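Putative uncharacterized protein (Mycobacterium avium, PDB 2Z6V) is of unknown function but is probably a sulfotransferase, which would transfer a sulfuryl group from PAPS to an acceptor. Local coordinates at residues Leu135-Cys140 and Pro180-Ala185; His142-Ala147 and Leu234-Ser239. One frame throughout, in Å; residues are numbered along the deposited sequence.

Contact 1 (Leu135-Cys140 and Pro180-Ala185)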
# COMPACT_ATOMS: atom_id res chain seq x y z
N LEU A 135 7.13 -7.40 3.80
CA LEU A 135 6.72 -7.68 2.43
C LEU A 135 7.63 -6.83 1.55
O LEU A 135 7.59 -5.60 1.62
CB LEU A 135 5.26 -7.28 2.21
CG LEU A 135 4.60 -7.50 0.84
CD1 LEU A 135 4.44 -8.98 0.56
CD2 LEU A 135 3.23 -6.81 0.81
N LEU A 136 8.45 -7.47 0.74
CA LEU A 136 9.35 -6.73 -0.13
C LEU A 136 8.71 -6.54 -1.48
O LEU A 136 7.95 -7.39 -1.95
CB LEU A 136 10.68 -7.48 -0.25
CG LEU A 136 11.22 -7.90 1.12
CD1 LEU A 136 12.54 -8.61 0.95
CD2 LEU A 136 11.37 -6.67 2.03
N HIS A 137 9.00 -5.41 -2.12
CA HIS A 137 8.42 -5.12 -3.42
C HIS A 137 8.58 -6.22 -4.48
O HIS A 137 7.64 -6.48 -5.24
CB HIS A 137 8.96 -3.80 -3.98
CG HIS A 137 8.31 -3.40 -5.26
ND1 HIS A 137 6.96 -3.13 -5.36
CD2 HIS A 137 8.81 -3.32 -6.52
CE1 HIS A 137 6.66 -2.90 -6.63
NE2 HIS A 137 7.76 -3.01 -7.35
N TRP A 138 9.74 -6.87 -4.54
CA TRP A 138 9.91 -7.90 -5.55
C TRP A 138 8.96 -9.08 -5.34
O TRP A 138 8.66 -9.81 -6.28
CB TRP A 138 11.36 -8.40 -5.63
CG TRP A 138 11.83 -9.35 -4.57
CD1 TRP A 138 12.47 -9.03 -3.39
CD2 TRP A 138 11.80 -10.78 -4.62
NE1 TRP A 138 12.84 -10.17 -2.73
CE2 TRP A 138 12.44 -11.26 -3.46
CE3 TRP A 138 11.28 -11.71 -5.54
CZ2 TRP A 138 12.59 -12.63 -3.19
CZ3 TRP A 138 11.43 -13.07 -5.27
CH2 TRP A 138 12.08 -13.52 -4.11
N GLN A 139 8.48 -9.25 -4.11
CA GLN A 139 7.56 -10.34 -3.81
C GLN A 139 6.15 -9.99 -4.27
O GLN A 139 5.24 -10.83 -4.22
CB GLN A 139 7.58 -10.66 -2.31
CG GLN A 139 8.95 -11.08 -1.82
CD GLN A 139 8.99 -11.27 -0.33
OE1 GLN A 139 8.46 -10.45 0.43
NE2 GLN A 139 9.64 -12.35 0.11
N CYS A 140 5.98 -8.75 -4.71
CA CYS A 140 4.69 -8.32 -5.22
C CYS A 140 4.73 -8.27 -6.75
O CYS A 140 3.76 -7.88 -7.39
CB CYS A 140 4.33 -6.96 -4.64
SG CYS A 140 3.92 -7.05 -2.89
N PRO A 180 10.94 4.97 -7.69
CA PRO A 180 11.81 3.81 -7.94
C PRO A 180 11.61 2.77 -6.83
O PRO A 180 12.58 2.25 -6.28
CB PRO A 180 13.21 4.41 -7.92
CG PRO A 180 12.98 5.81 -8.40
CD PRO A 180 11.75 6.20 -7.62
N HIS A 181 10.34 2.48 -6.52
CA HIS A 181 9.97 1.52 -5.48
C HIS A 181 11.00 0.43 -5.25
O HIS A 181 11.23 -0.41 -6.11
CB HIS A 181 8.62 0.86 -5.82
CG HIS A 181 7.46 1.47 -5.10
ND1 HIS A 181 7.30 1.38 -3.74
CD2 HIS A 181 6.40 2.18 -5.56
CE1 HIS A 181 6.20 2.01 -3.38
NE2 HIS A 181 5.63 2.51 -4.47
N TRP A 182 11.63 0.46 -4.07
CA TRP A 182 12.64 -0.52 -3.69
C TRP A 182 13.63 -0.01 -2.65
O TRP A 182 13.85 -0.64 -1.61
CB TRP A 182 13.43 -0.97 -4.92
CG TRP A 182 13.49 -2.45 -5.11
CD1 TRP A 182 14.14 -3.12 -6.10
CD2 TRP A 182 12.89 -3.45 -4.28
NE1 TRP A 182 13.98 -4.47 -5.95
CE2 TRP A 182 13.22 -4.70 -4.84
CE3 TRP A 182 12.10 -3.41 -3.13
CZ2 TRP A 182 12.79 -5.90 -4.29
CZ3 TRP A 182 11.67 -4.61 -2.58
CH2 TRP A 182 12.02 -5.84 -3.16
N GLU A 183 14.23 1.14 -2.94
CA GLU A 183 15.24 1.73 -2.05
C GLU A 183 16.43 0.78 -2.15
O GLU A 183 16.83 0.39 -3.25
CB GLU A 183 14.72 1.79 -0.61
CG GLU A 183 14.65 3.19 0.02
CD GLU A 183 15.99 3.69 0.54
OE1 GLU A 183 16.62 2.97 1.34
OE2 GLU A 183 16.40 4.81 0.17
N ASP A 184 16.99 0.41 -1.01
CA ASP A 184 18.12 -0.51 -1.00
C ASP A 184 17.69 -1.80 -1.69
O ASP A 184 16.55 -1.92 -2.16
CB ASP A 184 18.57 -0.80 0.44
CG ASP A 184 19.68 0.13 0.90
OD1 ASP A 184 19.50 1.37 0.84
OD2 ASP A 184 20.73 -0.38 1.34
N ALA A 185 18.59 -2.77 -1.73
CA ALA A 185 18.31 -4.05 -2.37
C ALA A 185 17.10 -4.72 -1.75
O ALA A 185 17.23 -5.44 -0.76
CB ALA A 185 19.52 -4.97 -2.26

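Contact 2 (His142-Ala147 and Leu234-Ser239)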
# COMPACT_ATOMS: atom_id res chain seq x y z
N HIS A 142 7.10 -10.91 -8.48
CA HIS A 142 7.33 -12.33 -8.76
C HIS A 142 7.30 -13.14 -7.47
O HIS A 142 8.34 -13.60 -7.00
CB HIS A 142 8.68 -12.51 -9.45
CG HIS A 142 8.79 -11.77 -10.75
ND1 HIS A 142 7.82 -11.83 -11.72
CD2 HIS A 142 9.77 -10.97 -11.23
CE1 HIS A 142 8.20 -11.10 -12.76
NE2 HIS A 142 9.37 -10.57 -12.49
N PRO A 143 6.11 -13.35 -6.89
CA PRO A 143 5.95 -14.11 -5.64
C PRO A 143 6.33 -15.59 -5.65
O PRO A 143 6.92 -16.08 -4.69
CB PRO A 143 4.48 -13.90 -5.30
CG PRO A 143 3.84 -13.85 -6.65
CD PRO A 143 4.79 -12.96 -7.43
N ILE A 144 5.99 -16.28 -6.73
CA ILE A 144 6.23 -17.71 -6.85
C ILE A 144 7.45 -18.07 -7.70
O ILE A 144 7.60 -17.56 -8.81
CB ILE A 144 4.97 -18.40 -7.47
CG1 ILE A 144 3.75 -18.10 -6.61
CG2 ILE A 144 5.19 -19.91 -7.61
CD1 ILE A 144 3.93 -18.41 -5.13
N PRO A 145 8.33 -18.95 -7.19
CA PRO A 145 8.31 -19.65 -5.89
C PRO A 145 8.96 -18.78 -4.81
O PRO A 145 9.84 -17.99 -5.10
CB PRO A 145 9.15 -20.92 -6.16
CG PRO A 145 9.33 -20.96 -7.66
CD PRO A 145 9.38 -19.51 -8.05
N PRO A 146 8.54 -18.94 -3.54
CA PRO A 146 9.11 -18.12 -2.46
C PRO A 146 10.59 -18.40 -2.20
O PRO A 146 11.08 -19.51 -2.43
CB PRO A 146 8.22 -18.44 -1.27
CG PRO A 146 7.90 -19.90 -1.50
CD PRO A 146 7.64 -19.98 -3.00
N ALA A 147 11.30 -17.38 -1.72
CA ALA A 147 12.73 -17.51 -1.44
C ALA A 147 13.02 -17.74 0.03
O ALA A 147 12.19 -17.47 0.90
CB ALA A 147 13.47 -16.26 -1.91
N LEU A 234 0.80 -14.38 2.46
CA LEU A 234 1.82 -14.35 3.51
C LEU A 234 2.23 -15.75 3.94
O LEU A 234 3.39 -15.99 4.27
CB LEU A 234 1.31 -13.54 4.71
CG LEU A 234 1.04 -12.07 4.37
CD1 LEU A 234 0.51 -11.36 5.59
CD2 LEU A 234 2.33 -11.40 3.90
N GLN A 235 1.29 -16.70 3.93
CA GLN A 235 1.63 -18.06 4.32
C GLN A 235 2.58 -18.70 3.31
O GLN A 235 3.38 -19.57 3.66
CB GLN A 235 0.36 -18.90 4.49
CG GLN A 235 -0.46 -18.52 5.71
CD GLN A 235 -1.81 -19.17 5.73
OE1 GLN A 235 -2.60 -19.00 4.81
NE2 GLN A 235 -2.09 -19.93 6.79
N VAL A 236 2.49 -18.27 2.05
CA VAL A 236 3.37 -18.80 1.02
C VAL A 236 4.78 -18.22 1.19
O VAL A 236 5.78 -18.93 1.02
CB VAL A 236 2.86 -18.44 -0.40
CG1 VAL A 236 3.91 -18.83 -1.44
CG2 VAL A 236 1.54 -19.14 -0.67
N LEU A 237 4.86 -16.94 1.54
CA LEU A 237 6.16 -16.32 1.73
C LEU A 237 6.83 -16.84 3.01
O LEU A 237 8.06 -16.99 3.06
CB LEU A 237 6.02 -14.80 1.77
CG LEU A 237 5.51 -14.13 0.48
CD1 LEU A 237 5.30 -12.63 0.73
CD2 LEU A 237 6.51 -14.34 -0.66
N GLN A 238 6.03 -17.14 4.04
CA GLN A 238 6.54 -17.66 5.32
C GLN A 238 7.14 -19.04 5.19
O GLN A 238 8.10 -19.37 5.88
CB GLN A 238 5.44 -17.82 6.36
CG GLN A 238 4.89 -16.60 6.99
CD GLN A 238 3.90 -16.97 8.07
OE1 GLN A 238 3.10 -17.89 7.90
NE2 GLN A 238 3.94 -16.25 9.20
N SER A 239 6.52 -19.86 4.33
CA SER A 239 6.94 -21.24 4.17
C SER A 239 8.43 -21.43 3.91
O SER A 239 8.99 -22.45 4.28
CB SER A 239 6.11 -21.94 3.07
OG SER A 239 6.52 -21.59 1.76
O HOH W 1 9.94 -16.11 1.14

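Contact 1 (Leu135-Cys140 and Pro180-Ala185)
Trp182 reaches across from the 180-185 loop and sets its six-membered ring among Leu136, His137 and Trp138, at the start of the 3-10 turn 137-140. This is the tighter half, judged by burial: Leu136, Trp138 and Trp182 are all buried. His137 CB lies over one face of the indole, offset toward its rim, while Leu136 CB meets the edge, 3.6 Å from Trp182 CH2. With CG anti to the backbone N (chi1 -176°), His137 turns its imidazole edge toward that indole face in a T-shaped pair, ring planes at 79°. Trp138 meets Trp182 rim to rim, neither indole over the other's face. Gln139 CG rests on the Trp138 ring, 3.8 Å above the plane, and Gln139 OE1 braces the turn by accepting a nearly straight bond from Leu136 N at 3.0 Å.

The looser half lies on the partly exposed side. His181 CB stands over the centre of the His137 ring, 4.1 Å from its centroid, a CH-pi contact, but the two imidazoles are slid apart. His181 is poorly ordered, consistent with a looser hold.

His137, Trp138, His181 and Trp182 form an aromatic cluster joining segment 135-140, which directly follows the outermost sheet strand 132-134, to the loop after helix 156-166. Cys158 and Leu162 of that helix touch Trp182, while Trp138 packs on Arg157 and its NE1 hydrogen-bonds to Leu152 O.

Contact 2 (His142-Ala147 and Leu234-Ser239)
Ala147 O is gripped twice: a water donates to it at 2.6 Å from the water oxygen, and Thr240 OG1 forms a second hydrogen bond. The same water donates to Leu237 O, 2.8 Å away, and so bridges loop and helix. Pro146 lies against the helix with CB and CG both beside Val236 O, CB at 3.4 Å. That carbonyl is also the acceptor for Ser239 OG at 2.9 Å, the hydroxyl standing tilted 29° out of the carbonyl plane. The bond folds the serine side chain back onto the carbonyl three residues earlier, and OG comes alongside Pro146 CG.

Val236 carries the hydrophobic part. Its CG1 is anti to the backbone N (chi1 172°), which directs this branch to the loop, where it meets Ile144 CD1 at 3.7 Å and Pro146 CG at 4.1 Å; the Ile144 and Val236 side chains cross at about a right angle. Leu237 CB points away from the loop, but the CD2 branch lies on the loop side, in loose contact with Pro146 CB at 4.5 Å.

A proline-rich loop segment with a cis peptide bond before Pro145 thus packs on the C-terminal part of helix 224-238, a water joining two backbone carbonyls. Tyr93 of helix 70-96 touches Ile144, Pro146 and Val236 together, and Leu237 packs on Trp245 of strand 244-248. Arg157 of helix 156-166, into which the loop leads, hydrogen-bonds to Pro145 O.

Contacts 1 and 2 have centres 14 Å apart and share one long loop, the connection from strand 132-134 to helix 156-166, which supplies the first segment of each. They touch through Leu237: Leu135 CD1 lies 3.8 Å from Leu237 CD1, and Gln139 also packs on that leucine. Trp138 CH2 meets Ala147 CB at the same 3.8 Å. The loop is thus fixed toward the 180-185 loop by aromatic rings and toward helix 224-238 by proline, aliphatic groups and a water. Near contact 1, the side chain of His181 is about 7 Å from a bound palmitic acid, too far for direct contact.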